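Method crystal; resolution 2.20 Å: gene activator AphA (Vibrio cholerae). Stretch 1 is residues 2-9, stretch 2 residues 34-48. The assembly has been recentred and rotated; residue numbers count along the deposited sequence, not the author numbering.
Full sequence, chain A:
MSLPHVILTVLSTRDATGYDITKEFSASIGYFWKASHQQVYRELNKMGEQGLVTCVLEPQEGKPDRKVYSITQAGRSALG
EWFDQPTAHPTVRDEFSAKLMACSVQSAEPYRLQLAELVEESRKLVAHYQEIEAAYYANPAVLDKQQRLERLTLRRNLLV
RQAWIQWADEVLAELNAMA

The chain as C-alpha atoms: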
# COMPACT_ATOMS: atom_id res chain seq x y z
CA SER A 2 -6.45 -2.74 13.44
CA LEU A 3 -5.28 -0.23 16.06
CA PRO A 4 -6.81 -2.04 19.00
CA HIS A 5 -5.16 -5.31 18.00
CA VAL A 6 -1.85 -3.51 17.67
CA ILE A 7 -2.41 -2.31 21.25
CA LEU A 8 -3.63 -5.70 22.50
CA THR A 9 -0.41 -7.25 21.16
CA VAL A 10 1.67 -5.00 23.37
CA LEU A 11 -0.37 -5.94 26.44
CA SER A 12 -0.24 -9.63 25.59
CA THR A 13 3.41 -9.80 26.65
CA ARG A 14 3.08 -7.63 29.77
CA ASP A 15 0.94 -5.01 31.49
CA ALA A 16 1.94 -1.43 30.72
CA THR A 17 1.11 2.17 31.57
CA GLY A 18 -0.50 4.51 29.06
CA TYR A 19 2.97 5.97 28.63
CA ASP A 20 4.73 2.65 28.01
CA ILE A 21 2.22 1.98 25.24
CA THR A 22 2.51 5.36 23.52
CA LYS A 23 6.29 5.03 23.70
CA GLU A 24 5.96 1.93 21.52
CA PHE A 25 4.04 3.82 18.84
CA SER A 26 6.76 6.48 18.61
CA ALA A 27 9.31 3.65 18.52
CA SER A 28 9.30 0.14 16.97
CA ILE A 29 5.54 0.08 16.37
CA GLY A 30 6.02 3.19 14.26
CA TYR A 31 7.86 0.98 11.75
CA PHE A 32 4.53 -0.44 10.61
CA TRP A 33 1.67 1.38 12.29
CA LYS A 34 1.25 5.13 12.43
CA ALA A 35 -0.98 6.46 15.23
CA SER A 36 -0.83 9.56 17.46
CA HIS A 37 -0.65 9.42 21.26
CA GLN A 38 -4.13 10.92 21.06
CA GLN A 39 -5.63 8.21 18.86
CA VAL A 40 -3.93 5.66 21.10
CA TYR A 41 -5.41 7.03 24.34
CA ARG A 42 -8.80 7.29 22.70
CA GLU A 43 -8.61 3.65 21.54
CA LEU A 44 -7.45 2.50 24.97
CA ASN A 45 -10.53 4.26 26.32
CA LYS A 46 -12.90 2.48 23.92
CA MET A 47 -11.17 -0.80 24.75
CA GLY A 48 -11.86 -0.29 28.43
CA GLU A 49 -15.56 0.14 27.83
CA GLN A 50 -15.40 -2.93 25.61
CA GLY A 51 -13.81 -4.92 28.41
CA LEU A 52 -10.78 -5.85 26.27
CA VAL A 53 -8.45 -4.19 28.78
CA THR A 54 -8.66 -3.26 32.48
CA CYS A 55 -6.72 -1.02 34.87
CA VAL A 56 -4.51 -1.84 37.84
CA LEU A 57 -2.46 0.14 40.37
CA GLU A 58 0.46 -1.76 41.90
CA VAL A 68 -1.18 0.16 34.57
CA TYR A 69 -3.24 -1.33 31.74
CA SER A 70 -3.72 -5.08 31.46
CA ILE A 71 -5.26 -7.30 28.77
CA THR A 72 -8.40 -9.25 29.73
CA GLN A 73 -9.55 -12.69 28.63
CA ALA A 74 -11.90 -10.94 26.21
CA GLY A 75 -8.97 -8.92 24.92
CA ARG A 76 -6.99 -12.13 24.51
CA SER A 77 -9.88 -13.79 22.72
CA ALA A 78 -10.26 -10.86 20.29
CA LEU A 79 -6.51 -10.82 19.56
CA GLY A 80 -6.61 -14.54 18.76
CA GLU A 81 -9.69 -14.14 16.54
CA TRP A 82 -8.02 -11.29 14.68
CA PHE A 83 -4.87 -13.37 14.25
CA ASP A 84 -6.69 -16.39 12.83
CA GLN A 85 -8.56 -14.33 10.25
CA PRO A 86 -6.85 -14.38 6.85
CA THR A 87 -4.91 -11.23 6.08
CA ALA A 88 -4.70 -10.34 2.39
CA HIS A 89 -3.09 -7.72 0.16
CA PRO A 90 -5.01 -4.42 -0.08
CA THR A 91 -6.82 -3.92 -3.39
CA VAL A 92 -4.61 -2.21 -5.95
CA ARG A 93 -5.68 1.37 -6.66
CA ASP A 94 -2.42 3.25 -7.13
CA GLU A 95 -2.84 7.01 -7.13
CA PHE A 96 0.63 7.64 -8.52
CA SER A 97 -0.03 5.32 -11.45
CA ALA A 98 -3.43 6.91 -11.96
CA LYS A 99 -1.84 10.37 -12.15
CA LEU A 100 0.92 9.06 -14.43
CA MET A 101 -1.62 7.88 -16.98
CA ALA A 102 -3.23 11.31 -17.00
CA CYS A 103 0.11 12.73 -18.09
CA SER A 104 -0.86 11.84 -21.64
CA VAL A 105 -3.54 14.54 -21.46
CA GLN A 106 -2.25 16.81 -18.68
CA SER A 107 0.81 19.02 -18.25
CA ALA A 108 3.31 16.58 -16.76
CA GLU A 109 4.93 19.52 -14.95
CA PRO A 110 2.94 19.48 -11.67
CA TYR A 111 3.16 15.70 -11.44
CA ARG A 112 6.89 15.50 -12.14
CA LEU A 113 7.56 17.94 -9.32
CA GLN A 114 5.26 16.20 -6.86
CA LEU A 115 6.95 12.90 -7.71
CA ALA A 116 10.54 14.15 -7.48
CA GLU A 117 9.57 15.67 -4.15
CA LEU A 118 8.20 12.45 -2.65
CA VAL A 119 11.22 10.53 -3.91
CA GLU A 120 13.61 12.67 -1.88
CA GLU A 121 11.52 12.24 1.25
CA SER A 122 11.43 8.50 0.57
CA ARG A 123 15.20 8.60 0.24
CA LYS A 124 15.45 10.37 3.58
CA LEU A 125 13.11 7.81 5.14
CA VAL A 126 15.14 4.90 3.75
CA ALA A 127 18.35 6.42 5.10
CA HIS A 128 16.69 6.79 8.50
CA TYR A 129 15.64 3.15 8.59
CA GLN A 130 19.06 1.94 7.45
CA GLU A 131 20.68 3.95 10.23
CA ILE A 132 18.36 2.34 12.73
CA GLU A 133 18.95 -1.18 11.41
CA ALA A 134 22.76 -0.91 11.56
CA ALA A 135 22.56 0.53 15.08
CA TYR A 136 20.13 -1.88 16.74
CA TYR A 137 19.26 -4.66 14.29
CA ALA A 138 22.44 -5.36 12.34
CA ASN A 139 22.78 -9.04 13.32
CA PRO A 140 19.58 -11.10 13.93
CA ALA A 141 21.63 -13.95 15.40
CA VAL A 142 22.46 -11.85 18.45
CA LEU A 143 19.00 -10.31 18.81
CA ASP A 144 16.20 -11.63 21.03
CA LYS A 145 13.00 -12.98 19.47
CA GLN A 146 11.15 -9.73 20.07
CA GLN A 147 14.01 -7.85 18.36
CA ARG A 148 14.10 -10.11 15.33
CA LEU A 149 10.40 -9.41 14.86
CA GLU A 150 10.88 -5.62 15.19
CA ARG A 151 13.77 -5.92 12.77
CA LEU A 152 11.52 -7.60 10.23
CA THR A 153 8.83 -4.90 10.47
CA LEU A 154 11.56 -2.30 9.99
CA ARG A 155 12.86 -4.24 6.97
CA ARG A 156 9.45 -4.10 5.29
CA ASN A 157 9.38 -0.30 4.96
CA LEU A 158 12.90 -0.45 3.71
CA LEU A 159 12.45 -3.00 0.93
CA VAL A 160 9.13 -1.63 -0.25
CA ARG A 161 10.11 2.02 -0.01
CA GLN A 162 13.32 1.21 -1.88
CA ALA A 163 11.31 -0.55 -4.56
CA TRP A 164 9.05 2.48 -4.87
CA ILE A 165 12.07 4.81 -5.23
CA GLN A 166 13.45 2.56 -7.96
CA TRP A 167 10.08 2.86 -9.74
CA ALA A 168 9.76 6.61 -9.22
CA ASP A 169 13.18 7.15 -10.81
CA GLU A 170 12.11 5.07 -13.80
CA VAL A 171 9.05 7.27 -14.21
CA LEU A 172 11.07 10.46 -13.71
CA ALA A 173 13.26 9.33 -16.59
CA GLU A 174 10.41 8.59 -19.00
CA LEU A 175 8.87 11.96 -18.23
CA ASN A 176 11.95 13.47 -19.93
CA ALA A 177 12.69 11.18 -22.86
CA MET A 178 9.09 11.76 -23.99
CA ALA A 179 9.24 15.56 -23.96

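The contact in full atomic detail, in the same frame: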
# COMPACT_ATOMS: atom_id res chain seq x y z
N SER A 2 -6.40 -4.23 13.43
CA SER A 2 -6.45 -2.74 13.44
C SER A 2 -5.76 -2.17 14.68
O SER A 2 -5.07 -2.89 15.39
CB SER A 2 -7.91 -2.28 13.37
OG SER A 2 -8.72 -3.04 14.25
N LEU A 3 -5.93 -0.88 14.93
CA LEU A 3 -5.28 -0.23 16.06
C LEU A 3 -5.45 -0.95 17.39
O LEU A 3 -4.48 -1.16 18.13
CB LEU A 3 -5.77 1.21 16.20
CG LEU A 3 -5.22 2.01 17.38
CD1 LEU A 3 -3.69 1.94 17.40
CD2 LEU A 3 -5.69 3.47 17.27
N PRO A 4 -6.69 -1.35 17.72
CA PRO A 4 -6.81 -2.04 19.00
C PRO A 4 -6.03 -3.35 19.07
O PRO A 4 -5.51 -3.70 20.13
CB PRO A 4 -8.33 -2.22 19.17
CG PRO A 4 -8.86 -2.17 17.76
CD PRO A 4 -8.00 -1.13 17.09
N HIS A 5 -5.91 -4.06 17.96
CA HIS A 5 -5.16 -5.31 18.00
C HIS A 5 -3.67 -5.01 18.15
O HIS A 5 -2.93 -5.77 18.77
CB HIS A 5 -5.41 -6.14 16.74
CG HIS A 5 -6.86 -6.37 16.47
ND1 HIS A 5 -7.57 -5.64 15.54
CD2 HIS A 5 -7.76 -7.19 17.07
CE1 HIS A 5 -8.84 -5.99 15.59
NE2 HIS A 5 -8.98 -6.93 16.51
N VAL A 6 -3.24 -3.90 17.57
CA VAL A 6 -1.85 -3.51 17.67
C VAL A 6 -1.56 -3.22 19.15
O VAL A 6 -0.51 -3.56 19.66
CB VAL A 6 -1.58 -2.26 16.82
CG1 VAL A 6 -0.17 -1.72 17.10
CG2 VAL A 6 -1.73 -2.62 15.33
N ILE A 7 -2.54 -2.62 19.83
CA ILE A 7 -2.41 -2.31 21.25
C ILE A 7 -2.54 -3.58 22.10
O ILE A 7 -1.79 -3.77 23.06
CB ILE A 7 -3.48 -1.30 21.67
CG1 ILE A 7 -3.28 0.01 20.91
CG2 ILE A 7 -3.42 -1.07 23.17
CD1 ILE A 7 -4.44 0.98 21.04
N LEU A 8 -3.47 -4.45 21.74
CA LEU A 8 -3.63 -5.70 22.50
C LEU A 8 -2.34 -6.52 22.46
O LEU A 8 -1.98 -7.18 23.44
CB LEU A 8 -4.80 -6.51 21.94
CG LEU A 8 -6.21 -5.96 22.20
CD1 LEU A 8 -7.27 -6.90 21.66
CD2 LEU A 8 -6.41 -5.81 23.69
N THR A 9 -1.66 -6.49 21.32
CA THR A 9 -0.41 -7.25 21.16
C THR A 9 0.60 -6.82 22.20
O THR A 9 1.27 -7.64 22.83
CB THR A 9 0.19 -7.02 19.77
OG1 THR A 9 -0.77 -7.37 18.77
CG2 THR A 9 1.46 -7.86 19.59
N LYS A 34 1.22 3.73 12.07
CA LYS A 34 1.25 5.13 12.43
C LYS A 34 -0.02 5.55 13.17
O LYS A 34 -1.12 5.47 12.64
CB LYS A 34 1.41 5.97 11.16
CG LYS A 34 1.69 7.44 11.36
CD LYS A 34 0.42 8.27 11.29
CE LYS A 34 0.77 9.75 11.11
NZ LYS A 34 1.59 9.96 9.87
N ALA A 35 0.14 5.99 14.42
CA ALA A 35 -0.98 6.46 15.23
C ALA A 35 -0.47 7.48 16.24
O ALA A 35 0.62 7.32 16.79
CB ALA A 35 -1.64 5.28 15.97
N SER A 36 -1.24 8.53 16.50
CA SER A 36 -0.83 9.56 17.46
C SER A 36 -1.15 9.15 18.89
O SER A 36 -2.05 8.34 19.13
CB SER A 36 -1.54 10.87 17.18
OG SER A 36 -2.93 10.75 17.42
N HIS A 37 -0.42 9.71 19.85
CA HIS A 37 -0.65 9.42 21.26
C HIS A 37 -2.14 9.60 21.54
O HIS A 37 -2.74 8.84 22.29
CB HIS A 37 0.15 10.40 22.14
CG HIS A 37 1.56 9.96 22.41
ND1 HIS A 37 2.43 9.58 21.41
CD2 HIS A 37 2.25 9.84 23.57
CE1 HIS A 37 3.59 9.25 21.95
NE2 HIS A 37 3.51 9.40 23.26
N GLN A 38 -2.71 10.61 20.90
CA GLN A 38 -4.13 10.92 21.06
C GLN A 38 -4.95 9.69 20.68
O GLN A 38 -5.60 9.08 21.52
CB GLN A 38 -4.49 12.10 20.15
CG GLN A 38 -5.37 13.15 20.81
CD GLN A 38 -6.71 12.61 21.26
OE1 GLN A 38 -6.79 11.83 22.21
NE2 GLN A 38 -7.77 13.03 20.59
N GLN A 39 -4.91 9.35 19.39
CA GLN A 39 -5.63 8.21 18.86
C GLN A 39 -5.45 6.99 19.76
O GLN A 39 -6.41 6.27 20.03
CB GLN A 39 -5.12 7.87 17.46
CG GLN A 39 -5.25 9.00 16.46
CD GLN A 39 -4.59 8.68 15.13
OE1 GLN A 39 -3.39 8.42 15.06
NE2 GLN A 39 -5.38 8.70 14.06
N VAL A 40 -4.23 6.79 20.23
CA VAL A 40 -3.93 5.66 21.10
C VAL A 40 -4.72 5.72 22.41
O VAL A 40 -5.38 4.75 22.78
CB VAL A 40 -2.43 5.58 21.39
CG1 VAL A 40 -2.15 4.51 22.43
CG2 VAL A 40 -1.68 5.26 20.10
N TYR A 41 -4.67 6.87 23.09
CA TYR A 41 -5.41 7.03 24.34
C TYR A 41 -6.90 6.85 24.10
O TYR A 41 -7.59 6.20 24.89
CB TYR A 41 -5.14 8.40 24.95
CG TYR A 41 -3.82 8.46 25.67
CD1 TYR A 41 -2.85 9.39 25.32
CD2 TYR A 41 -3.53 7.53 26.67
CE1 TYR A 41 -1.60 9.39 25.95
CE2 TYR A 41 -2.29 7.53 27.30
CZ TYR A 41 -1.33 8.46 26.93
OH TYR A 41 -0.10 8.43 27.54
N ARG A 42 -7.39 7.42 23.02
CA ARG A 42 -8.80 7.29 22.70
C ARG A 42 -9.18 5.82 22.49
O ARG A 42 -10.23 5.38 22.96
CB ARG A 42 -9.13 8.13 21.46
CG ARG A 42 -9.12 9.63 21.75
CD ARG A 42 -9.51 10.47 20.53
NE ARG A 42 -8.49 10.43 19.49
CZ ARG A 42 -8.50 11.19 18.40
NH1 ARG A 42 -9.49 12.06 18.20
NH2 ARG A 42 -7.53 11.10 17.51
N GLU A 43 -8.33 5.06 21.80
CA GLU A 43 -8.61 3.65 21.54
C GLU A 43 -8.56 2.87 22.84
O GLU A 43 -9.40 2.00 23.08
CB GLU A 43 -7.60 3.07 20.56
CG GLU A 43 -7.97 1.70 20.01
CD GLU A 43 -9.32 1.69 19.30
OE1 GLU A 43 -9.61 2.65 18.57
OE2 GLU A 43 -10.09 0.72 19.47
N LEU A 44 -7.58 3.17 23.69
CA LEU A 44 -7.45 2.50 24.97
C LEU A 44 -8.73 2.71 25.78
O LEU A 44 -9.18 1.83 26.51
CB LEU A 44 -6.27 3.07 25.75
CG LEU A 44 -4.96 2.30 25.67
CD1 LEU A 44 -3.88 3.10 26.39
CD2 LEU A 44 -5.12 0.90 26.29
N ASN A 45 -9.30 3.90 25.63
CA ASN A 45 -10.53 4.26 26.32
C ASN A 45 -11.67 3.36 25.83
O ASN A 45 -12.37 2.74 26.63
CB ASN A 45 -10.86 5.73 26.05
CG ASN A 45 -12.03 6.22 26.85
OD1 ASN A 45 -11.94 6.39 28.07
ND2 ASN A 45 -13.15 6.45 26.18
N LYS A 46 -11.86 3.31 24.52
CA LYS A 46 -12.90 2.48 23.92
C LYS A 46 -12.72 1.02 24.30
O LYS A 46 -13.69 0.30 24.52
CB LYS A 46 -12.90 2.59 22.39
CG LYS A 46 -13.53 3.87 21.83
CD LYS A 46 -13.77 3.77 20.31
CE LYS A 46 -14.64 4.95 19.81
NZ LYS A 46 -14.92 4.93 18.34
N MET A 47 -11.47 0.59 24.39
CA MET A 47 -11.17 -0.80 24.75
C MET A 47 -11.55 -1.13 26.19
O MET A 47 -11.84 -2.29 26.53
CB MET A 47 -9.70 -1.08 24.52
CG MET A 47 -9.37 -1.28 23.06
SD MET A 47 -7.61 -1.25 22.72
CE MET A 47 -7.15 -2.77 23.40
N GLY A 48 -11.52 -0.10 27.03
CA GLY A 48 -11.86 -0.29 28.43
C GLY A 48 -13.36 -0.52 28.55
O GLY A 48 -13.82 -1.38 29.28

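Two helices, 3-9 and 37-48, cross almost at right angles, their axes 10.0 Å apart at closest approach. No hydrogen bond links them; packing of side chains does the work, burying 409 Å² in all.

Ser 2 is out of reach of the second stretch; its backbone O accepts from Val 6 N. Leu 3 points toward the partner. With chi1 t and chi2 p, its CD1 meets Ala 35 CB at 4.2 Å, just ahead of the second helix, while its CG lies 3.8 Å from Glu 43 CG. Pro 4, in the first turn, where a proline costs no helical hydrogen bond, sets CB 3.7 Å from Met 47 SD and 3.4 Å from Glu 43 OE2. Glu 43, partly exposed, offers its methylenes to Leu 3 and Ile 7, while OE2 rests against Pro 4 CB.

His 5 points away, and Val 6 is out of reach. Ile 7 is the knob: it sits among Val 40, Glu 43, Leu 44 and Met 47, with CD1 3.7 Å from Glu 43 CG and CG2 4.1 Å from Leu 44 CD2. A branched, wholly apolar side chain suits this buried hole. Leu 8 leaves its backbone sideways, yet its CD2 comes within 3.1 Å of Met 47 CE, a very tight approach.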